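Local coordinates for glutathione transferase gst1-6 (Anopheles dirus, PDB 1V2A), which probably catalyses the transfer of glutathione to halide-bearing compounds, releasing halide and a proton, and works as a homodimer, at residues G101-R106 against I155-T160; L96-G101 against L132-Q137; I8-Q13 against V161-W166. One frame throughout, in Å; residues are numbered along the deposited sequence.

Contact 1 (G101-R106 against I155-T160); sequences GTLYKR and ICLLGT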
ATOM      1  N   GLY B 101      -3.650   0.978   2.887  1.00 22.61           N
ATOM      2  CA  GLY B 101      -4.802   1.488   2.170  1.00 21.34           C
ATOM      3  C   GLY B 101      -6.186   1.357   2.785  1.00 24.33           C
ATOM      4  O   GLY B 101      -7.152   1.880   2.234  1.00 22.58           O
ATOM      5  N   THR B 102      -6.314   0.670   3.911  1.00 25.11           N
ATOM      6  CA  THR B 102      -7.635   0.531   4.503  1.00 24.72           C
ATOM      7  C   THR B 102      -7.710   1.024   5.933  1.00 24.59           C
ATOM      8  O   THR B 102      -8.330   2.048   6.204  1.00 23.81           O
ATOM      9  CB  THR B 102      -8.118  -0.931   4.472  1.00 25.11           C
ATOM     10  OG1 THR B 102      -8.190  -1.378   3.112  1.00 25.50           O
ATOM     11  CG2 THR B 102      -9.497  -1.059   5.123  1.00 22.85           C
ATOM     12  N   LEU B 103      -7.058   0.302   6.841  1.00 25.71           N
ATOM     13  CA  LEU B 103      -7.083   0.640   8.261  1.00 23.01           C
ATOM     14  C   LEU B 103      -6.357   1.910   8.657  1.00 23.00           C
ATOM     15  O   LEU B 103      -6.954   2.798   9.252  1.00 23.25           O
ATOM     16  CB  LEU B 103      -6.549  -0.532   9.089  1.00 23.69           C
ATOM     17  CG  LEU B 103      -6.628  -0.429  10.621  1.00 24.47           C
ATOM     18  CD1 LEU B 103      -7.966   0.143  11.063  1.00 23.85           C
ATOM     19  CD2 LEU B 103      -6.432  -1.808  11.217  1.00 25.13           C
ATOM     20  N   TYR B 104      -5.071   2.008   8.340  1.00 23.50           N
ATOM     21  CA  TYR B 104      -4.324   3.193   8.723  1.00 21.01           C
ATOM     22  C   TYR B 104      -4.775   4.439   7.965  1.00 21.62           C
ATOM     23  O   TYR B 104      -4.702   5.561   8.487  1.00 21.59           O
ATOM     24  CB  TYR B 104      -2.818   2.974   8.526  1.00 21.16           C
ATOM     25  CG  TYR B 104      -1.996   4.050   9.201  1.00 20.98           C
ATOM     26  CD1 TYR B 104      -2.083   4.252  10.583  1.00 20.84           C
ATOM     27  CD2 TYR B 104      -1.201   4.920   8.455  1.00 21.08           C
ATOM     28  CE1 TYR B 104      -1.409   5.302  11.209  1.00 20.88           C
ATOM     29  CE2 TYR B 104      -0.514   5.979   9.072  1.00 23.39           C
ATOM     30  CZ  TYR B 104      -0.628   6.160  10.447  1.00 21.01           C
ATOM     31  OH  TYR B 104       0.029   7.198  11.053  1.00 24.94           O
ATOM     32  N   LYS B 105      -5.247   4.241   6.739  1.00 24.05           N
ATOM     33  CA  LYS B 105      -5.715   5.349   5.911  1.00 26.25           C
ATOM     34  C   LYS B 105      -6.916   6.021   6.552  1.00 26.16           C
ATOM     35  O   LYS B 105      -7.028   7.249   6.568  1.00 26.26           O
ATOM     36  CB  LYS B 105      -6.106   4.842   4.519  1.00 27.30           C
ATOM     37  CG  LYS B 105      -6.975   5.796   3.682  1.00 31.13           C
ATOM     38  CD  LYS B 105      -6.206   6.997   3.103  1.00 35.54           C
ATOM     39  CE  LYS B 105      -5.793   7.996   4.180  1.00 39.19           C
ATOM     40  NZ  LYS B 105      -5.070   9.194   3.660  1.00 40.06           N
ATOM     41  N   ARG B 106      -7.819   5.201   7.069  1.00 25.69           N
ATOM     42  CA  ARG B 106      -9.023   5.704   7.701  1.00 27.30           C
ATOM     43  C   ARG B 106      -8.761   6.236   9.107  1.00 28.10           C
ATOM     44  O   ARG B 106      -9.538   7.037   9.616  1.00 27.73           O
ATOM     45  CB  ARG B 106     -10.091   4.604   7.708  1.00 28.31           C
ATOM     46  CG  ARG B 106     -10.551   4.235   6.294  1.00 29.06           C
ATOM     47  CD  ARG B 106     -11.479   3.041   6.287  1.00 31.71           C
ATOM     48  NE  ARG B 106     -11.727   2.563   4.930  1.00 34.27           N
ATOM     49  CZ  ARG B 106     -12.514   1.529   4.629  1.00 36.57           C
ATOM     50  NH1 ARG B 106     -13.134   0.861   5.595  1.00 34.68           N
ATOM     51  NH2 ARG B 106     -12.676   1.154   3.365  1.00 33.39           N
ATOM     52  N   ILE B 155       3.552  -6.709  12.995  1.00 25.37           N
ATOM     53  CA  ILE B 155       4.318  -5.541  13.408  1.00 25.41           C
ATOM     54  C   ILE B 155       3.762  -4.224  12.862  1.00 26.31           C
ATOM     55  O   ILE B 155       3.660  -3.245  13.608  1.00 28.55           O
ATOM     56  CB  ILE B 155       5.795  -5.668  12.994  1.00 24.96           C
ATOM     57  CG1 ILE B 155       6.450  -6.823  13.767  1.00 25.24           C
ATOM     58  CG2 ILE B 155       6.520  -4.353  13.248  1.00 21.36           C
ATOM     59  CD1 ILE B 155       7.920  -7.019  13.470  1.00 25.86           C
ATOM     60  N   CYS B 156       3.416  -4.195  11.576  1.00 25.57           N
ATOM     61  CA  CYS B 156       2.867  -2.981  10.952  1.00 27.26           C
ATOM     62  C   CYS B 156       1.470  -2.638  11.473  1.00 23.90           C
ATOM     63  O   CYS B 156       1.162  -1.472  11.721  1.00 26.00           O
ATOM     64  CB  CYS B 156       2.786  -3.126   9.424  1.00 24.80           C
ATOM     65  SG  CYS B 156       4.367  -3.364   8.567  1.00 27.08           S
ATOM     66  N   LEU B 157       0.623  -3.651  11.622  1.00 21.48           N
ATOM     67  CA  LEU B 157      -0.738  -3.434  12.107  1.00 22.86           C
ATOM     68  C   LEU B 157      -0.756  -3.041  13.585  1.00 25.64           C
ATOM     69  O   LEU B 157      -1.703  -2.401  14.062  1.00 25.25           O
ATOM     70  CB  LEU B 157      -1.578  -4.697  11.883  1.00 18.90           C
ATOM     71  CG  LEU B 157      -1.932  -4.963  10.413  1.00 18.39           C
ATOM     72  CD1 LEU B 157      -2.541  -6.342  10.248  1.00 12.74           C
ATOM     73  CD2 LEU B 157      -2.887  -3.873   9.936  1.00 12.57           C
ATOM     74  N   LEU B 158       0.289  -3.436  14.308  1.00 23.65           N
ATOM     75  CA  LEU B 158       0.399  -3.101  15.716  1.00 24.33           C
ATOM     76  C   LEU B 158       0.688  -1.605  15.810  1.00 24.95           C
ATOM     77  O   LEU B 158       0.224  -0.931  16.720  1.00 23.27           O
ATOM     78  CB  LEU B 158       1.531  -3.898  16.368  1.00 24.54           C
ATOM     79  CG  LEU B 158       2.012  -3.362  17.719  1.00 25.56           C
ATOM     80  CD1 LEU B 158       0.854  -3.383  18.723  1.00 26.59           C
ATOM     81  CD2 LEU B 158       3.183  -4.208  18.209  1.00 24.67           C
ATOM     82  N   GLY B 159       1.453  -1.083  14.859  1.00 24.93           N
ATOM     83  CA  GLY B 159       1.750   0.337  14.885  1.00 26.46           C
ATOM     84  C   GLY B 159       0.474   1.106  14.604  1.00 25.14           C
ATOM     85  O   GLY B 159       0.131   2.064  15.289  1.00 27.15           O
ATOM     86  N   THR B 160      -0.246   0.646  13.592  1.00 24.51           N
ATOM     87  CA  THR B 160      -1.489   1.261  13.169  1.00 23.12           C
ATOM     88  C   THR B 160      -2.576   1.280  14.228  1.00 23.75           C
ATOM     89  O   THR B 160      -3.246   2.287  14.410  1.00 23.38           O
ATOM     90  CB  THR B 160      -2.028   0.541  11.934  1.00 21.91           C
ATOM     91  OG1 THR B 160      -1.075   0.680  10.871  1.00 22.59           O
ATOM     92  CG2 THR B 160      -3.372   1.121  11.509  1.00 18.20           C
TER
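Tyr104 and Thr160 bring the two backbones closest, their CA atoms 5.6 Å apart, where the short helical pieces 101-106 and 155-160 run nearly the same way, 25° between their axes and 10.1 Å at closest approach. The first piece opens with a wider, pi-type turn over residues 101 to 103. Thr160 does most of the touching. Its OG1 lies beside the backbone N (chi1 -62°), which puts the methyl CG2 anti to that N and sends it into the fork between two side chains of the facing helix. On one side it meets the Tyr104 ring at its edge and near its plane, CG2 lying 3.5 Å from CD1; on the other it rests 3.7 Å from CG of Leu103. The hydroxyl also lies alongside the tyrosine, OG1 being 3.7 Å from both CB and CD1 of Tyr104, while its hydrogen bond goes to OD1 of Asp99, one turn back on the tyrosine's own helix. Leu103 adds a lighter apolar contact, its CD2 4.3 Å from CD2 of Leu157. Both helices belong to the all-helical C-terminal domain. Helix 122-141 packs over Leu103 through Ala131, Leu132 and Leu135, Trp180 of helix 175-185 touches Leu157, and Tyr104 extends toward Pro10 and Pro11 of the N-terminal domain, its side chain about 5 Å from the bound glutathione sulfonic acid.

Contact 2 (L96-G101 against L132-Q137); sequences LFFDIG and LDLLEQ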
ATOM      1  N   LEU B  96      -0.886  -6.351   4.468  1.00 24.06           N
ATOM      2  CA  LEU B  96      -0.048  -5.161   4.455  1.00 24.01           C
ATOM      3  C   LEU B  96      -0.717  -4.063   3.623  1.00 23.77           C
ATOM      4  O   LEU B  96      -0.663  -2.892   3.981  1.00 23.79           O
ATOM      5  CB  LEU B  96       1.347  -5.466   3.880  1.00 23.02           C
ATOM      6  CG  LEU B  96       2.335  -6.313   4.695  1.00 23.38           C
ATOM      7  CD1 LEU B  96       3.578  -6.596   3.857  1.00 21.26           C
ATOM      8  CD2 LEU B  96       2.724  -5.595   5.976  1.00 21.97           C
ATOM      9  N   PHE B  97      -1.338  -4.438   2.509  1.00 21.84           N
ATOM     10  CA  PHE B  97      -2.011  -3.455   1.673  1.00 24.23           C
ATOM     11  C   PHE B  97      -3.317  -3.029   2.314  1.00 23.50           C
ATOM     12  O   PHE B  97      -3.866  -1.969   2.011  1.00 22.53           O
ATOM     13  CB  PHE B  97      -2.220  -3.992   0.252  1.00 22.44           C
ATOM     14  CG  PHE B  97      -0.964  -3.955  -0.581  1.00 21.50           C
ATOM     15  CD1 PHE B  97      -0.122  -5.058  -0.648  1.00 24.30           C
ATOM     16  CD2 PHE B  97      -0.589  -2.789  -1.238  1.00 22.56           C
ATOM     17  CE1 PHE B  97       1.084  -5.005  -1.359  1.00 23.66           C
ATOM     18  CE2 PHE B  97       0.611  -2.718  -1.948  1.00 23.45           C
ATOM     19  CZ  PHE B  97       1.451  -3.831  -2.010  1.00 23.19           C
ATOM     20  N   PHE B  98      -3.787  -3.865   3.229  1.00 24.84           N
ATOM     21  CA  PHE B  98      -4.991  -3.591   3.995  1.00 26.95           C
ATOM     22  C   PHE B  98      -4.628  -2.474   4.979  1.00 26.78           C
ATOM     23  O   PHE B  98      -5.406  -1.554   5.229  1.00 28.09           O
ATOM     24  CB  PHE B  98      -5.400  -4.844   4.775  1.00 25.56           C
ATOM     25  CG  PHE B  98      -6.352  -4.571   5.901  1.00 27.25           C
ATOM     26  CD1 PHE B  98      -7.686  -4.277   5.646  1.00 27.77           C
ATOM     27  CD2 PHE B  98      -5.908  -4.584   7.219  1.00 25.05           C
ATOM     28  CE1 PHE B  98      -8.564  -4.001   6.690  1.00 27.42           C
ATOM     29  CE2 PHE B  98      -6.772  -4.313   8.261  1.00 25.80           C
ATOM     30  CZ  PHE B  98      -8.101  -4.020   8.002  1.00 24.37           C
ATOM     31  N   ASP B  99      -3.417  -2.565   5.515  1.00 25.99           N
ATOM     32  CA  ASP B  99      -2.916  -1.602   6.482  1.00 21.97           C
ATOM     33  C   ASP B  99      -2.751  -0.214   5.904  1.00 23.26           C
ATOM     34  O   ASP B  99      -3.365   0.748   6.373  1.00 24.16           O
ATOM     35  CB  ASP B  99      -1.569  -2.077   7.031  1.00 23.32           C
ATOM     36  CG  ASP B  99      -1.108  -1.265   8.218  1.00 22.04           C
ATOM     37  OD1 ASP B  99      -1.882  -1.140   9.184  1.00 24.40           O
ATOM     38  OD2 ASP B  99       0.027  -0.755   8.190  1.00 24.32           O
ATOM     39  N   ILE B 100      -1.922  -0.104   4.878  1.00 19.21           N
ATOM     40  CA  ILE B 100      -1.664   1.186   4.282  1.00 18.80           C
ATOM     41  C   ILE B 100      -2.875   1.799   3.599  1.00 23.00           C
ATOM     42  O   ILE B 100      -3.104   3.007   3.726  1.00 24.69           O
ATOM     43  CB  ILE B 100      -0.491   1.118   3.271  1.00 16.11           C
ATOM     44  CG1 ILE B 100      -0.088   2.536   2.874  1.00 14.80           C
ATOM     45  CG2 ILE B 100      -0.885   0.321   2.033  1.00 13.78           C
ATOM     46  CD1 ILE B 100       1.065   2.612   1.893  1.00 17.34           C
ATOM     47  N   GLY B 101      -3.650   0.978   2.887  1.00 22.61           N
ATOM     48  CA  GLY B 101      -4.802   1.488   2.170  1.00 21.34           C
ATOM     49  C   GLY B 101      -6.186   1.357   2.785  1.00 24.33           C
ATOM     50  O   GLY B 101      -7.152   1.880   2.234  1.00 22.58           O
ATOM     51  N   LEU B 132     -11.956  -1.992  11.179  1.00 29.13           N
ATOM     52  CA  LEU B 132     -11.684  -2.685  12.430  1.00 29.76           C
ATOM     53  C   LEU B 132     -12.368  -4.043  12.489  1.00 31.60           C
ATOM     54  O   LEU B 132     -11.759  -5.035  12.909  1.00 28.70           O
ATOM     55  CB  LEU B 132     -12.122  -1.815  13.613  1.00 29.56           C
ATOM     56  CG  LEU B 132     -11.471  -0.429  13.681  1.00 29.46           C
ATOM     57  CD1 LEU B 132     -12.063   0.354  14.838  1.00 26.18           C
ATOM     58  CD2 LEU B 132      -9.963  -0.568  13.843  1.00 26.51           C
ATOM     59  N   ASP B 133     -13.632  -4.094  12.069  1.00 31.40           N
ATOM     60  CA  ASP B 133     -14.364  -5.357  12.073  1.00 32.93           C
ATOM     61  C   ASP B 133     -13.596  -6.369  11.237  1.00 31.81           C
ATOM     62  O   ASP B 133     -13.531  -7.554  11.571  1.00 32.46           O
ATOM     63  CB  ASP B 133     -15.772  -5.178  11.496  1.00 33.01           C
ATOM     64  CG  ASP B 133     -16.650  -4.300  12.362  1.00 33.80           C
ATOM     65  OD1 ASP B 133     -16.645  -4.500  13.596  1.00 33.82           O
ATOM     66  OD2 ASP B 133     -17.349  -3.420  11.811  1.00 32.78           O
ATOM     67  N   LEU B 134     -13.020  -5.895  10.140  1.00 31.23           N
ATOM     68  CA  LEU B 134     -12.246  -6.765   9.268  1.00 30.02           C
ATOM     69  C   LEU B 134     -11.030  -7.281  10.021  1.00 29.49           C
ATOM     70  O   LEU B 134     -10.796  -8.494  10.080  1.00 24.68           O
ATOM     71  CB  LEU B 134     -11.810  -6.006   8.012  1.00 30.06           C
ATOM     72  CG  LEU B 134     -12.873  -5.921   6.913  1.00 29.88           C
ATOM     73  CD1 LEU B 134     -12.433  -4.957   5.821  1.00 29.60           C
ATOM     74  CD2 LEU B 134     -13.105  -7.314   6.346  1.00 27.95           C
ATOM     75  N   LEU B 135     -10.258  -6.359  10.598  1.00 28.32           N
ATOM     76  CA  LEU B 135      -9.075  -6.743  11.359  1.00 29.40           C
ATOM     77  C   LEU B 135      -9.535  -7.706  12.451  1.00 30.11           C
ATOM     78  O   LEU B 135      -8.910  -8.730  12.696  1.00 27.80           O
ATOM     79  CB  LEU B 135      -8.404  -5.519  11.995  1.00 28.50           C
ATOM     80  CG  LEU B 135      -7.132  -5.830  12.803  1.00 30.11           C
ATOM     81  CD1 LEU B 135      -6.044  -6.357  11.862  1.00 30.85           C
ATOM     82  CD2 LEU B 135      -6.638  -4.584  13.522  1.00 27.66           C
ATOM     83  N   GLU B 136     -10.644  -7.370  13.095  1.00 32.18           N
ATOM     84  CA  GLU B 136     -11.189  -8.213  14.146  1.00 35.80           C
ATOM     85  C   GLU B 136     -11.353  -9.636  13.602  1.00 36.40           C
ATOM     86  O   GLU B 136     -10.938 -10.595  14.249  1.00 36.50           O
ATOM     87  CB  GLU B 136     -12.530  -7.649  14.620  1.00 34.90           C
ATOM     88  CG  GLU B 136     -13.218  -8.457  15.709  1.00 37.61           C
ATOM     89  CD  GLU B 136     -12.481  -8.440  17.042  1.00 37.31           C
ATOM     90  OE1 GLU B 136     -11.547  -7.625  17.226  1.00 38.65           O
ATOM     91  OE2 GLU B 136     -12.853  -9.243  17.919  1.00 38.11           O
ATOM     92  N   GLN B 137     -11.939  -9.768  12.410  1.00 37.66           N
ATOM     93  CA  GLN B 137     -12.130 -11.084  11.791  1.00 38.10           C
ATOM     94  C   GLN B 137     -10.783 -11.750  11.526  1.00 36.64           C
ATOM     95  O   GLN B 137     -10.597 -12.924  11.826  1.00 36.14           O
ATOM     96  CB  GLN B 137     -12.902 -10.969  10.467  1.00 40.72           C
ATOM     97  CG  GLN B 137     -14.365 -10.551  10.608  1.00 45.16           C
ATOM     98  CD  GLN B 137     -15.068 -10.380   9.266  1.00 46.25           C
ATOM     99  OE1 GLN B 137     -15.154 -11.320   8.473  1.00 49.48           O
ATOM    100  NE2 GLN B 137     -15.578  -9.177   9.010  1.00 46.27           N
TER
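Phe98 and Leu135 carry the nearest pair of CA atoms, and even these stand 9.0 Å apart: the backbones of helices 86-115 and 122-141 are well separated here, and Phe98 reaches across. Segment 96-101 ends in a wider, pi-type turn over residues 99 to 101, while 132-137 is regular helix. The bridging group is the Phe98 ring. With CG anti to the backbone N (chi1 162°), the ring is carried straight off its helix toward the other one, and its far end does the touching. CE1 lies 4.0 Å from CB of Leu134 and 4.1 Å from that leucine's CD1, so one ring carbon rests against both the root and one branch of the side chain. CZ comes up to the backbone itself, 4.1 Å from Leu135 N. On the CE2 flank, CD1 of Leu135 approaches to 4.2 Å. The far end of the ring thus abuts two successive leucines, and no hydrogen bond crosses between the segments. Phe138, a turn further along helix 122-141, meets the same ring edge-to-face, and Leu103 also touches Phe98. Segment 96-101 forms part of the dimer interface as well, Phe97 stacking on Phe97 and Tyr65 of the second subunit, while Leu134 touches Gln48 of that subunit. Within the C-terminal helical domain, the buried Asp99 bonds through OD2 to Tyr65 OH of helix 64-75 in its own chain, and Leu96 packs both on Leu69 of that helix and on Cys156 of helix 152-162.

Contact 3 (I8-Q13 against V161-W166); sequences ISPPCQ and VTALNW. With GTS (glutathione sulfonic acid), chain F.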
ATOM      1  N   ILE B   8       7.156   9.291  17.134  1.00 26.19           N
ATOM      2  CA  ILE B   8       5.793   9.786  17.214  1.00 28.62           C
ATOM      3  C   ILE B   8       5.055   9.339  15.960  1.00 29.32           C
ATOM      4  O   ILE B   8       3.826   9.205  15.954  1.00 27.92           O
ATOM      5  CB  ILE B   8       5.749  11.328  17.315  1.00 30.91           C
ATOM      6  CG1 ILE B   8       6.343  11.791  18.647  1.00 33.67           C
ATOM      7  CG2 ILE B   8       4.308  11.807  17.256  1.00 31.50           C
ATOM      8  CD1 ILE B   8       7.814  11.455  18.847  1.00 36.38           C
ATOM      9  N   SER B   9       5.826   9.106  14.900  1.00 27.59           N
ATOM     10  CA  SER B   9       5.298   8.655  13.621  1.00 27.27           C
ATOM     11  C   SER B   9       5.031   7.148  13.685  1.00 26.99           C
ATOM     12  O   SER B   9       5.956   6.356  13.878  1.00 27.41           O
ATOM     13  CB  SER B   9       6.311   8.966  12.508  1.00 28.94           C
ATOM     14  OG  SER B   9       5.983   8.309  11.295  1.00 27.39           O
ATOM     15  N   PRO B  10       3.757   6.737  13.554  1.00 24.33           N
ATOM     16  CA  PRO B  10       3.393   5.318  13.598  1.00 24.44           C
ATOM     17  C   PRO B  10       4.086   4.500  12.491  1.00 25.02           C
ATOM     18  O   PRO B  10       4.537   3.385  12.725  1.00 24.46           O
ATOM     19  CB  PRO B  10       1.868   5.350  13.462  1.00 24.14           C
ATOM     20  CG  PRO B  10       1.504   6.651  14.127  1.00 24.77           C
ATOM     21  CD  PRO B  10       2.550   7.584  13.547  1.00 26.73           C
ATOM     22  N   PRO B  11       4.165   5.039  11.267  1.00 22.89           N
ATOM     23  CA  PRO B  11       4.834   4.273  10.212  1.00 26.10           C
ATOM     24  C   PRO B  11       6.282   3.923  10.593  1.00 26.97           C
ATOM     25  O   PRO B  11       6.730   2.804  10.367  1.00 27.33           O
ATOM     26  CB  PRO B  11       4.763   5.215   9.007  1.00 24.46           C
ATOM     27  CG  PRO B  11       3.480   5.946   9.244  1.00 24.53           C
ATOM     28  CD  PRO B  11       3.537   6.252  10.717  1.00 23.29           C
ATOM     29  N   CYS B  12       7.002   4.881  11.175  1.00 26.21           N
ATOM     30  CA  CYS B  12       8.397   4.667  11.582  1.00 26.71           C
ATOM     31  C   CYS B  12       8.639   3.592  12.646  1.00 25.29           C
ATOM     32  O   CYS B  12       9.744   3.082  12.759  1.00 26.13           O
ATOM     33  CB  CYS B  12       9.010   5.966  12.105  1.00 24.87           C
ATOM     34  SG  CYS B  12       9.141   7.298  10.929  1.00 26.38           S
ATOM     35  N   GLN B  13       7.626   3.240  13.426  1.00 26.48           N
ATOM     36  CA  GLN B  13       7.832   2.257  14.489  1.00 26.13           C
ATOM     37  C   GLN B  13       7.989   0.825  14.008  1.00 28.24           C
ATOM     38  O   GLN B  13       8.484  -0.027  14.751  1.00 29.55           O
ATOM     39  CB  GLN B  13       6.688   2.327  15.513  1.00 24.83           C
ATOM     40  CG  GLN B  13       6.267   3.743  15.864  1.00 24.67           C
ATOM     41  CD  GLN B  13       5.147   3.789  16.885  1.00 24.97           C
ATOM     42  OE1 GLN B  13       4.338   2.868  16.978  1.00 22.93           O
ATOM     43  NE2 GLN B  13       5.087   4.877  17.651  1.00 23.53           N
ATOM     44  N   VAL B 161      -2.755   0.165  14.928  1.00 25.73           N
ATOM     45  CA  VAL B 161      -3.802   0.096  15.938  1.00 26.06           C
ATOM     46  C   VAL B 161      -3.539   0.918  17.195  1.00 24.90           C
ATOM     47  O   VAL B 161      -4.459   1.531  17.716  1.00 22.09           O
ATOM     48  CB  VAL B 161      -4.095  -1.365  16.334  1.00 25.61           C
ATOM     49  CG1 VAL B 161      -5.209  -1.417  17.368  1.00 24.92           C
ATOM     50  CG2 VAL B 161      -4.496  -2.153  15.098  1.00 26.68           C
ATOM     51  N   THR B 162      -2.302   0.942  17.686  1.00 24.63           N
ATOM     52  CA  THR B 162      -2.019   1.714  18.889  1.00 27.58           C
ATOM     53  C   THR B 162      -2.091   3.211  18.590  1.00 28.39           C
ATOM     54  O   THR B 162      -2.106   4.037  19.508  1.00 27.88           O
ATOM     55  CB  THR B 162      -0.618   1.397  19.493  1.00 31.24           C
ATOM     56  OG1 THR B 162       0.373   2.242  18.901  1.00 33.55           O
ATOM     57  CG2 THR B 162      -0.246  -0.053  19.264  1.00 28.39           C
ATOM     58  N   ALA B 163      -2.126   3.557  17.305  1.00 25.69           N
ATOM     59  CA  ALA B 163      -2.210   4.950  16.892  1.00 23.69           C
ATOM     60  C   ALA B 163      -3.613   5.461  17.183  1.00 25.21           C
ATOM     61  O   ALA B 163      -3.852   6.666  17.195  1.00 22.39           O
ATOM     62  CB  ALA B 163      -1.898   5.088  15.403  1.00 25.79           C
ATOM     63  N   LEU B 164      -4.535   4.530  17.408  1.00 27.03           N
ATOM     64  CA  LEU B 164      -5.920   4.867  17.729  1.00 30.43           C
ATOM     65  C   LEU B 164      -5.981   5.578  19.073  1.00 30.76           C
ATOM     66  O   LEU B 164      -7.001   6.161  19.435  1.00 31.38           O
ATOM     67  CB  LEU B 164      -6.786   3.598  17.787  1.00 28.93           C
ATOM     68  CG  LEU B 164      -7.261   3.026  16.443  1.00 32.84           C
ATOM     69  CD1 LEU B 164      -8.000   1.721  16.674  1.00 29.54           C
ATOM     70  CD2 LEU B 164      -8.172   4.040  15.736  1.00 28.77           C
ATOM     71  N   ASN B 165      -4.881   5.516  19.812  1.00 32.41           N
ATOM     72  CA  ASN B 165      -4.794   6.147  21.121  1.00 34.62           C
ATOM     73  C   ASN B 165      -4.977   7.667  21.103  1.00 34.66           C
ATOM     74  O   ASN B 165      -5.424   8.249  22.094  1.00 31.06           O
ATOM     75  CB  ASN B 165      -3.451   5.812  21.779  1.00 38.26           C
ATOM     76  CG  ASN B 165      -3.397   4.390  22.294  1.00 40.08           C
ATOM     77  OD1 ASN B 165      -4.362   3.899  22.874  1.00 42.30           O
ATOM     78  ND2 ASN B 165      -2.264   3.728  22.106  1.00 42.61           N
ATOM     79  N   TRP B 166      -4.624   8.308  19.993  1.00 31.88           N
ATOM     80  CA  TRP B 166      -4.758   9.759  19.897  1.00 33.73           C
ATOM     81  C   TRP B 166      -6.227  10.164  19.826  1.00 34.07           C
ATOM     82  O   TRP B 166      -6.583  11.300  20.124  1.00 32.96           O
ATOM     83  CB  TRP B 166      -4.044  10.294  18.657  1.00 31.97           C
ATOM     84  CG  TRP B 166      -2.556  10.167  18.684  1.00 33.40           C
ATOM     85  CD1 TRP B 166      -1.811   9.152  18.162  1.00 33.88           C
ATOM     86  CD2 TRP B 166      -1.624  11.107  19.230  1.00 34.70           C
ATOM     87  NE1 TRP B 166      -0.471   9.401  18.343  1.00 34.63           N
ATOM     88  CE2 TRP B 166      -0.327  10.598  18.999  1.00 34.67           C
ATOM     89  CE3 TRP B 166      -1.757  12.339  19.892  1.00 35.79           C
ATOM     90  CZ2 TRP B 166       0.829  11.271  19.404  1.00 34.33           C
ATOM     91  CZ3 TRP B 166      -0.604  13.012  20.295  1.00 35.49           C
ATOM     92  CH2 TRP B 166       0.669  12.474  20.049  1.00 34.48           C
TER
HETATM   93  N1  GTS F2001       3.479   5.390   3.570  1.00 19.65           N
HETATM   94  CA1 GTS F2001       4.557   6.040   4.260  1.00 21.43           C
HETATM   95  C1  GTS F2001       5.272   4.943   5.008  1.00 20.36           C
HETATM   96  O11 GTS F2001       6.471   5.068   5.168  1.00 23.10           O
HETATM   97  O12 GTS F2001       4.639   3.956   5.411  1.00 19.65           O
HETATM   98  CB1 GTS F2001       3.963   7.094   5.165  1.00 23.64           C
HETATM   99  CG1 GTS F2001       5.004   7.892   5.974  1.00 27.03           C
HETATM  100  CD1 GTS F2001       4.567   9.331   6.195  1.00 29.83           C
HETATM  101  OE1 GTS F2001       3.498   9.774   5.745  1.00 29.11           O
HETATM  102  N2  GTS F2001       5.429  10.044   6.917  1.00 29.53           N
HETATM  103  CA2 GTS F2001       5.161  11.450   7.242  1.00 32.85           C
HETATM  104  C2  GTS F2001       6.149  12.324   6.544  1.00 32.39           C
HETATM  105  O2  GTS F2001       7.341  12.000   6.481  1.00 33.94           O
HETATM  106  CB2 GTS F2001       5.290  11.797   8.722  1.00 30.71           C
HETATM  107  SG2 GTS F2001       4.180  10.976   9.912  1.00 32.25           S
HETATM  108  O1S GTS F2001       4.310   9.555   9.911  1.00 31.28           O
HETATM  109  O2S GTS F2001       4.537  11.483  11.187  1.00 31.73           O
HETATM  110  O3S GTS F2001       2.811  11.298   9.626  1.00 26.46           O
HETATM  111  N3  GTS F2001       5.634  13.434   6.035  1.00 33.49           N
HETATM  112  CA3 GTS F2001       6.468  14.376   5.345  1.00 35.84           C
HETATM  113  C3  GTS F2001       5.890  14.756   4.031  1.00 35.07           C
HETATM  114  O31 GTS F2001       6.529  15.572   3.385  1.00 37.10           O
HETATM  115  O32 GTS F2001       4.813  14.241   3.687  1.00 33.46           O
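The indole of Trp166 meets Ile8 through the outer part of its six-membered ring, where CZ2 lies 4.1 Å from CG2 of the isoleucine; the methyl approaches obliquely. At another part of the ring's perimeter, in its plane, sits the carbonyl oxygen of Ala163, from the tryptophan's own turn of chain. With CG anti to the carbonyl carbon (chi1 -67°), the indole is swung toward the loop. Nearer the interior, Pro10 presents the CG corner of its ring to the methyl of Ala163, CG to CB 4.0 Å. The two contacts across the segments, Ile8 with Trp166 and Pro10 with Ala163, are apolar, and no hydrogen bond joins the two segments. The loop lies in the thioredoxin-like N-terminal domain, between strand 2-5 and helix 13-22, and its residues Pro10 to Gln13 make a type I turn closed by the bond from Gln13 N to Pro10 O (3.2 Å). Facing the loop, residues 163-166 form a 3-10 segment of the C-terminal domain, so the contact joins the two domains of the transferase subunit. The loop also forms one wall of the glutathione site. Ser9 points away from segment 161-166, and its OG, anti to the backbone N (chi1 168°), donates a short hydrogen bond of 2.5 Å to sulfonate oxygen O1S. Pro11 flanks the same oxygen, with CD 3.5 Å from O1S. Ser64, Ile51 and Glu63 hold other polar atoms of the ligand. Gln13 uses its NE2 to bind Leu7 O, just before the segment, and helix 191-206 covers Ile8 and Gln13 through Thr202 and Val198.

Contacts 1 and 2 are buried and lie wholly in the C-terminal helical domain, sharing helix 86-115, with Gly101 common to both; contact 3 is only partly buried, with Trp166 at the surface, and crosses between domains. Helix 152-162 serves contacts 1 and 3. Contact 1 is a close approach fitted around a threonine methyl, contact 2 a wider separation bridged by an aromatic ring, and contact 3 a pair of apolar touches, an aliphatic methyl on an indole and a proline on an alanine, beside a ligand. Leu135 CD2 joins the second to the third, 3.6 Å from Val161 CG2, and contacts 1 and 2 both border the second subunit, which contact 3 does not touch.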